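Local coordinates for protein sucrose 6(F)-phosphate phosphorylase (Thermoanaerobacterium thermosaccharolyticum DSM 571, PDB 6S9V) that is a phosphorylase of the alpha-amylase family, an enzyme whose core is a closed eight-stranded TIM barrel accompanied by a C-terminal antiparallel sheet, at residues 277-282 against 376-381; 293-298 against 383-388. One frame throughout, in Å; residues are numbered along the deposited sequence.

Contact 1 of 2, residues 277-282 against 376-381; sequences FTVLYT and LAARAI
Val279 shows how one branched side chain can engage a neighbouring helix at two points. Its CG1 methyl lies 3.7 Å from Ala378 CB and 3.9 Å from Ala378 CA, while its CG2 meets Ile381 CG2, also at 3.9 Å. Ala378 and Ile381 are three residues apart, on successive turns of helix 372-384, so the two methyls of Val279 divide between two turns. The fork is set by chi1 (168°), which swings CG1 opposite the backbone N and leaves CG2 beside it. Val279 and Ile381 run past each other in opposite senses instead of meeting end to end. The small side chain of Ala378 allows the backbones to come near, with 6.3 Å between the CA atoms of Val279 and Ala378.

Beside Val279, Thr282 ties itself to its own helix. Its OG1 hydrogen-bonds Thr278 O at 2.7 Å, from above the carbonyl plane, while Thr282 N reaches the same oxygen from the opposite face at 2.9 Å. Leu291 of helix 289-295 touches both Thr282 and Ile381, and Leu306 lies against Ala378.

Helix 275-285 follows strand 269-271 and helix 372-384 precedes strand 388-392, so the contact joins two helices outside the TIM barrel. Between residues 277-282 and 376-381 it is made by apolar side chains, and the Thr282 hydroxyl is satisfied inside its own helix.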
loop_
_atom_site.group_PDB
_atom_site.type_symbol
_atom_site.label_atom_id
_atom_site.label_comp_id
_atom_site.label_asym_id
_atom_site.label_seq_id
_atom_site.Cartn_x
_atom_site.Cartn_y
_atom_site.Cartn_z
ATOM N N PHE A 277 3.105 -4.248 12.075
ATOM C CA PHE A 277 4.065 -4.464 13.156
ATOM C C PHE A 277 3.360 -4.843 14.452
ATOM O O PHE A 277 3.832 -5.716 15.191
ATOM C CB PHE A 277 4.909 -3.201 13.368
ATOM C CG PHE A 277 5.965 -3.345 14.441
ATOM C CD1 PHE A 277 5.637 -3.239 15.790
ATOM C CD2 PHE A 277 7.283 -3.574 14.097
ATOM C CE1 PHE A 277 6.617 -3.384 16.776
ATOM C CE2 PHE A 277 8.264 -3.718 15.068
ATOM C CZ PHE A 277 7.940 -3.619 16.403
ATOM N N THR A 278 2.237 -4.184 14.757
ATOM C CA THR A 278 1.538 -4.448 16.011
ATOM C C THR A 278 1.121 -5.909 16.116
ATOM O O THR A 278 1.242 -6.523 17.184
ATOM C CB THR A 278 0.323 -3.518 16.125
ATOM O OG1 THR A 278 0.778 -2.160 16.176
ATOM C CG2 THR A 278 -0.490 -3.825 17.376
ATOM N N VAL A 279 0.644 -6.493 15.017
ATOM C CA VAL A 279 0.248 -7.895 15.047
ATOM C C VAL A 279 1.466 -8.796 15.205
ATOM O O VAL A 279 1.432 -9.780 15.954
ATOM C CB VAL A 279 -0.576 -8.241 13.796
ATOM C CG1 VAL A 279 -0.740 -9.748 13.662
ATOM C CG2 VAL A 279 -1.954 -7.565 13.875
ATOM N N LEU A 280 2.572 -8.466 14.533
ATOM C CA LEU A 280 3.797 -9.249 14.713
ATOM C C LEU A 280 4.218 -9.265 16.177
ATOM O O LEU A 280 4.536 -10.321 16.741
ATOM C CB LEU A 280 4.930 -8.679 13.861
ATOM C CG LEU A 280 5.212 -9.262 12.480
ATOM C CD1 LEU A 280 6.411 -8.526 11.899
ATOM C CD2 LEU A 280 5.466 -10.764 12.526
ATOM N N TYR A 281 4.273 -8.082 16.796
ATOM C CA TYR A 281 4.656 -7.991 18.200
ATOM C C TYR A 281 3.695 -8.772 19.084
ATOM O O TYR A 281 4.121 -9.467 20.019
ATOM C CB TYR A 281 4.708 -6.521 18.624
ATOM C CG TYR A 281 4.973 -6.325 20.097
ATOM C CD1 TYR A 281 3.929 -6.321 21.020
ATOM C CD2 TYR A 281 6.263 -6.155 20.569
ATOM C CE1 TYR A 281 4.171 -6.154 22.375
ATOM C CE2 TYR A 281 6.515 -5.978 21.926
ATOM C CZ TYR A 281 5.466 -5.983 22.820
ATOM O OH TYR A 281 5.724 -5.816 24.163
ATOM N N THR A 282 2.393 -8.660 18.808
ATOM C CA THR A 282 1.384 -9.360 19.591
ATOM C C THR A 282 1.654 -10.859 19.624
ATOM O O THR A 282 1.599 -11.494 20.686
ATOM C CB THR A 282 -0.003 -9.096 18.992
ATOM O OG1 THR A 282 -0.297 -7.688 19.022
ATOM C CG2 THR A 282 -1.056 -9.862 19.739
ATOM N N LEU A 376 -2.656 -17.820 10.817
ATOM C CA LEU A 376 -4.113 -17.730 10.782
ATOM C C LEU A 376 -4.625 -16.815 11.891
ATOM O O LEU A 376 -5.583 -16.062 11.690
ATOM C CB LEU A 376 -4.737 -19.119 10.899
ATOM C CG LEU A 376 -5.075 -19.830 9.588
ATOM C CD1 LEU A 376 -6.074 -19.037 8.751
ATOM C CD2 LEU A 376 -3.816 -20.067 8.791
ATOM N N ALA A 377 -3.984 -16.850 13.064
ATOM C CA ALA A 377 -4.354 -15.932 14.136
ATOM C C ALA A 377 -4.146 -14.483 13.712
ATOM O O ALA A 377 -4.997 -13.621 13.976
ATOM C CB ALA A 377 -3.557 -16.248 15.401
ATOM N N ALA A 378 -3.030 -14.207 13.026
ATOM C CA ALA A 378 -2.741 -12.871 12.517
ATOM C C ALA A 378 -3.831 -12.377 11.573
ATOM O O ALA A 378 -4.278 -11.223 11.665
ATOM C CB ALA A 378 -1.388 -12.878 11.805
ATOM N N ARG A 379 -4.243 -13.222 10.626
ATOM C CA ARG A 379 -5.284 -12.828 9.682
ATOM C C ARG A 379 -6.629 -12.667 10.381
ATOM O O ARG A 379 -7.418 -11.789 10.019
ATOM C CB ARG A 379 -5.387 -13.861 8.553
ATOM C CG ARG A 379 -4.184 -13.858 7.603
ATOM C CD ARG A 379 -4.197 -12.650 6.673
ATOM N NE ARG A 379 -3.070 -12.709 5.745
ATOM C CZ ARG A 379 -2.606 -11.687 5.039
ATOM N NH1 ARG A 379 -3.168 -10.486 5.128
ATOM N NH2 ARG A 379 -1.559 -11.869 4.244
ATOM N N ALA A 380 -6.925 -13.517 11.371
ATOM C CA ALA A 380 -8.162 -13.346 12.128
ATOM C C ALA A 380 -8.183 -11.992 12.830
ATOM O O ALA A 380 -9.184 -11.261 12.775
ATOM C CB ALA A 380 -8.326 -14.480 13.145
ATOM N N ILE A 381 -7.082 -11.638 13.494
ATOM C CA ILE A 381 -6.970 -10.320 14.112
ATOM C C ILE A 381 -7.205 -9.236 13.070
ATOM O O ILE A 381 -7.973 -8.292 13.286
ATOM C CB ILE A 381 -5.602 -10.148 14.789
ATOM C CG1 ILE A 381 -5.447 -11.102 15.974
ATOM C CG2 ILE A 381 -5.428 -8.690 15.228
ATOM C CD1 ILE A 381 -3.998 -11.238 16.442
#

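Contact 2 of 2, residues 293-298 against 383-388; sequences HYLKNR and FFTPGI
The guanidinium of Arg298 has Thr385 over one face and the carbonyl of Pro386 at its edge. Thr385 CG2 sits 3.3 Å above the guanidinium plane, displaced toward the rim, and Tyr294 CZ also lies at the edge, in that plane. The ring of Tyr294 in turn receives Arg298 CD on one face, 3.6 Å above it, so the arginine folds over the tyrosine before its end reaches the other segment.

Arg298 grips Pro386 O end-on, NH1 at 2.9 Å and NH2 at 3.0 Å. The NH2 bond runs nearly along the C=O axis, whereas NH1 comes in more obliquely. Neither bond is straight (N-H...O 143° and 141°), as expected when two nitrogens share one oxygen, which stays close to the guanidinium plane. A bend at chi3 (-90°) turns the flat group out of line with the aliphatic chain. NH2 also forms a salt bridge with Asp272, whose other carboxylate oxygen is hydrogen-bonded to Tyr294 OH.

Leu295 extends the apolar side, its CD2 standing 3.6 Å from Thr385 CG2. Thr385 OG1 turns back to hydrogen-bond Ile381 O, in the last turn of helix 372-384, which leaves the methyl to face Leu295 and Arg298.

The carbonyl of buried Pro386, in the loop leading to strand 388-392, is thus bound twice by one cation, whose charge the salt bridge to Asp272 probably helps to balance.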
loop_
_atom_site.group_PDB
_atom_site.type_symbol
_atom_site.label_atom_id
_atom_site.label_comp_id
_atom_site.label_asym_id
_atom_site.label_seq_id
_atom_site.Cartn_x
_atom_site.Cartn_y
_atom_site.Cartn_z
ATOM N N HIS A 293 -4.357 -1.411 22.999
ATOM C CA HIS A 293 -4.204 0.038 23.050
ATOM C C HIS A 293 -4.462 0.666 21.688
ATOM O O HIS A 293 -5.075 1.736 21.595
ATOM C CB HIS A 293 -2.805 0.420 23.533
ATOM C CG HIS A 293 -2.620 1.893 23.716
ATOM N ND1 HIS A 293 -3.284 2.610 24.689
ATOM C CD2 HIS A 293 -1.865 2.789 23.039
ATOM C CE1 HIS A 293 -2.934 3.881 24.613
ATOM N NE2 HIS A 293 -2.076 4.017 23.619
ATOM N N TYR A 294 -4.013 0.006 20.616
ATOM C CA TYR A 294 -4.196 0.544 19.271
ATOM C C TYR A 294 -5.657 0.469 18.833
ATOM O O TYR A 294 -6.200 1.431 18.271
ATOM C CB TYR A 294 -3.286 -0.200 18.284
ATOM C CG TYR A 294 -3.380 0.324 16.869
ATOM C CD1 TYR A 294 -3.329 1.690 16.621
ATOM C CD2 TYR A 294 -3.509 -0.537 15.784
ATOM C CE1 TYR A 294 -3.416 2.187 15.344
ATOM C CE2 TYR A 294 -3.591 -0.045 14.487
ATOM C CZ TYR A 294 -3.546 1.322 14.280
ATOM O OH TYR A 294 -3.635 1.846 13.014
ATOM N N LEU A 295 -6.310 -0.674 19.070
ATOM C CA LEU A 295 -7.696 -0.840 18.652
ATOM C C LEU A 295 -8.610 0.191 19.301
ATOM O O LEU A 295 -9.594 0.615 18.685
ATOM C CB LEU A 295 -8.180 -2.248 18.980
ATOM C CG LEU A 295 -7.564 -3.373 18.157
ATOM C CD1 LEU A 295 -8.111 -4.722 18.627
ATOM C CD2 LEU A 295 -7.837 -3.183 16.681
ATOM N N LYS A 296 -8.293 0.606 20.529
ATOM C CA LYS A 296 -9.091 1.576 21.268
ATOM C C LYS A 296 -8.797 3.016 20.866
ATOM O O LYS A 296 -9.552 3.912 21.248
ATOM C CB LYS A 296 -8.838 1.416 22.774
ATOM C CG LYS A 296 -9.301 0.084 23.361
ATOM C CD LYS A 296 -8.912 -0.062 24.841
ATOM C CE LYS A 296 -9.354 -1.413 25.411
ATOM N NZ LYS A 296 -8.992 -1.576 26.855
ATOM N N ASN A 297 -7.736 3.255 20.091
ATOM C CA ASN A 297 -7.277 4.602 19.784
ATOM C C ASN A 297 -6.798 4.668 18.334
ATOM O O ASN A 297 -5.630 4.910 18.041
ATOM C CB ASN A 297 -6.145 5.027 20.719
ATOM C CG ASN A 297 -6.563 5.066 22.170
ATOM O OD1 ASN A 297 -7.147 6.045 22.629
ATOM N ND2 ASN A 297 -6.270 3.997 22.904
ATOM N N ARG A 298 -7.720 4.450 17.400
ATOM C CA ARG A 298 -7.379 4.487 15.983
ATOM C C ARG A 298 -8.631 4.819 15.198
ATOM O O ARG A 298 -9.731 4.441 15.610
ATOM C CB ARG A 298 -6.793 3.146 15.508
ATOM C CG ARG A 298 -7.812 2.026 15.360
ATOM C CD ARG A 298 -7.157 0.702 15.001
ATOM N NE ARG A 298 -7.019 0.476 13.560
ATOM C CZ ARG A 298 -8.013 0.106 12.758
ATOM N NH1 ARG A 298 -9.239 -0.043 13.247
ATOM N NH2 ARG A 298 -7.789 -0.093 11.464
ATOM N N PHE A 383 -8.821 -9.380 10.220
ATOM C CA PHE A 383 -10.183 -9.357 9.701
ATOM C C PHE A 383 -11.190 -8.895 10.750
ATOM O O PHE A 383 -12.254 -8.374 10.393
ATOM C CB PHE A 383 -10.573 -10.739 9.180
ATOM C CG PHE A 383 -9.757 -11.214 7.994
ATOM C CD1 PHE A 383 -8.929 -10.348 7.295
ATOM C CD2 PHE A 383 -9.821 -12.537 7.591
ATOM C CE1 PHE A 383 -8.182 -10.795 6.219
ATOM C CE2 PHE A 383 -9.082 -12.989 6.508
ATOM C CZ PHE A 383 -8.260 -12.121 5.822
ATOM N N PHE A 384 -10.883 -9.065 12.042
ATOM C CA PHE A 384 -11.748 -8.566 13.103
ATOM C C PHE A 384 -11.481 -7.104 13.452
ATOM O O PHE A 384 -12.242 -6.523 14.227
ATOM C CB PHE A 384 -11.607 -9.431 14.371
ATOM C CG PHE A 384 -12.560 -10.593 14.399
ATOM C CD1 PHE A 384 -12.362 -11.690 13.573
ATOM C CD2 PHE A 384 -13.669 -10.571 15.218
ATOM C CE1 PHE A 384 -13.253 -12.747 13.578
ATOM C CE2 PHE A 384 -14.570 -11.615 15.219
ATOM C CZ PHE A 384 -14.364 -12.705 14.405
ATOM N N THR A 385 -10.422 -6.515 12.921
ATOM C CA THR A 385 -10.122 -5.096 13.138
ATOM C C THR A 385 -10.965 -4.244 12.198
ATOM O O THR A 385 -11.032 -4.543 11.002
ATOM C CB THR A 385 -8.640 -4.819 12.894
ATOM O OG1 THR A 385 -7.858 -5.570 13.829
ATOM C CG2 THR A 385 -8.326 -3.322 13.071
ATOM N N PRO A 386 -11.629 -3.198 12.697
ATOM C CA PRO A 386 -12.407 -2.332 11.799
ATOM C C PRO A 386 -11.538 -1.776 10.679
ATOM O O PRO A 386 -10.402 -1.345 10.895
ATOM C CB PRO A 386 -12.915 -1.223 12.727
ATOM C CG PRO A 386 -12.971 -1.858 14.081
ATOM C CD PRO A 386 -11.785 -2.811 14.113
ATOM N N GLY A 387 -12.098 -1.781 9.475
ATOM C CA GLY A 387 -11.398 -1.362 8.277
ATOM C C GLY A 387 -11.605 -2.367 7.149
ATOM O O GLY A 387 -12.078 -3.471 7.344
ATOM N N ILE A 388 -11.209 -1.916 5.957
ATOM C CA ILE A 388 -11.336 -2.764 4.763
ATOM C C ILE A 388 -10.108 -3.646 4.699
ATOM O O ILE A 388 -8.989 -3.140 4.546
ATOM C CB ILE A 388 -11.464 -1.906 3.489
ATOM C CG1 ILE A 388 -12.656 -0.959 3.603
ATOM C CG2 ILE A 388 -11.560 -2.810 2.263
ATOM C CD1 ILE A 388 -13.983 -1.663 3.707
#

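In the fold
Contacts 1 and 2 follow the same run of chain, helix 372-384 and the loop carrying it into barrel strand 388-392, and their centres are 12 Å apart. The opposing side is also continuous: helix 275-285 gives way to helix 289-295, which leads toward strand 302-304. Contact 1 joins the outer helices by apolar packing, and contact 2 adds a guanidinium-to-carbonyl grip to its apolar touches where the chain enters the sheet. Ile381 links the two, its side chain in contact 1 and its carbonyl holding a residue of contact 2. In TIM barrels the active site lies at the C-terminal strand ends; contact 2 instead adjoins the start of the eighth strand.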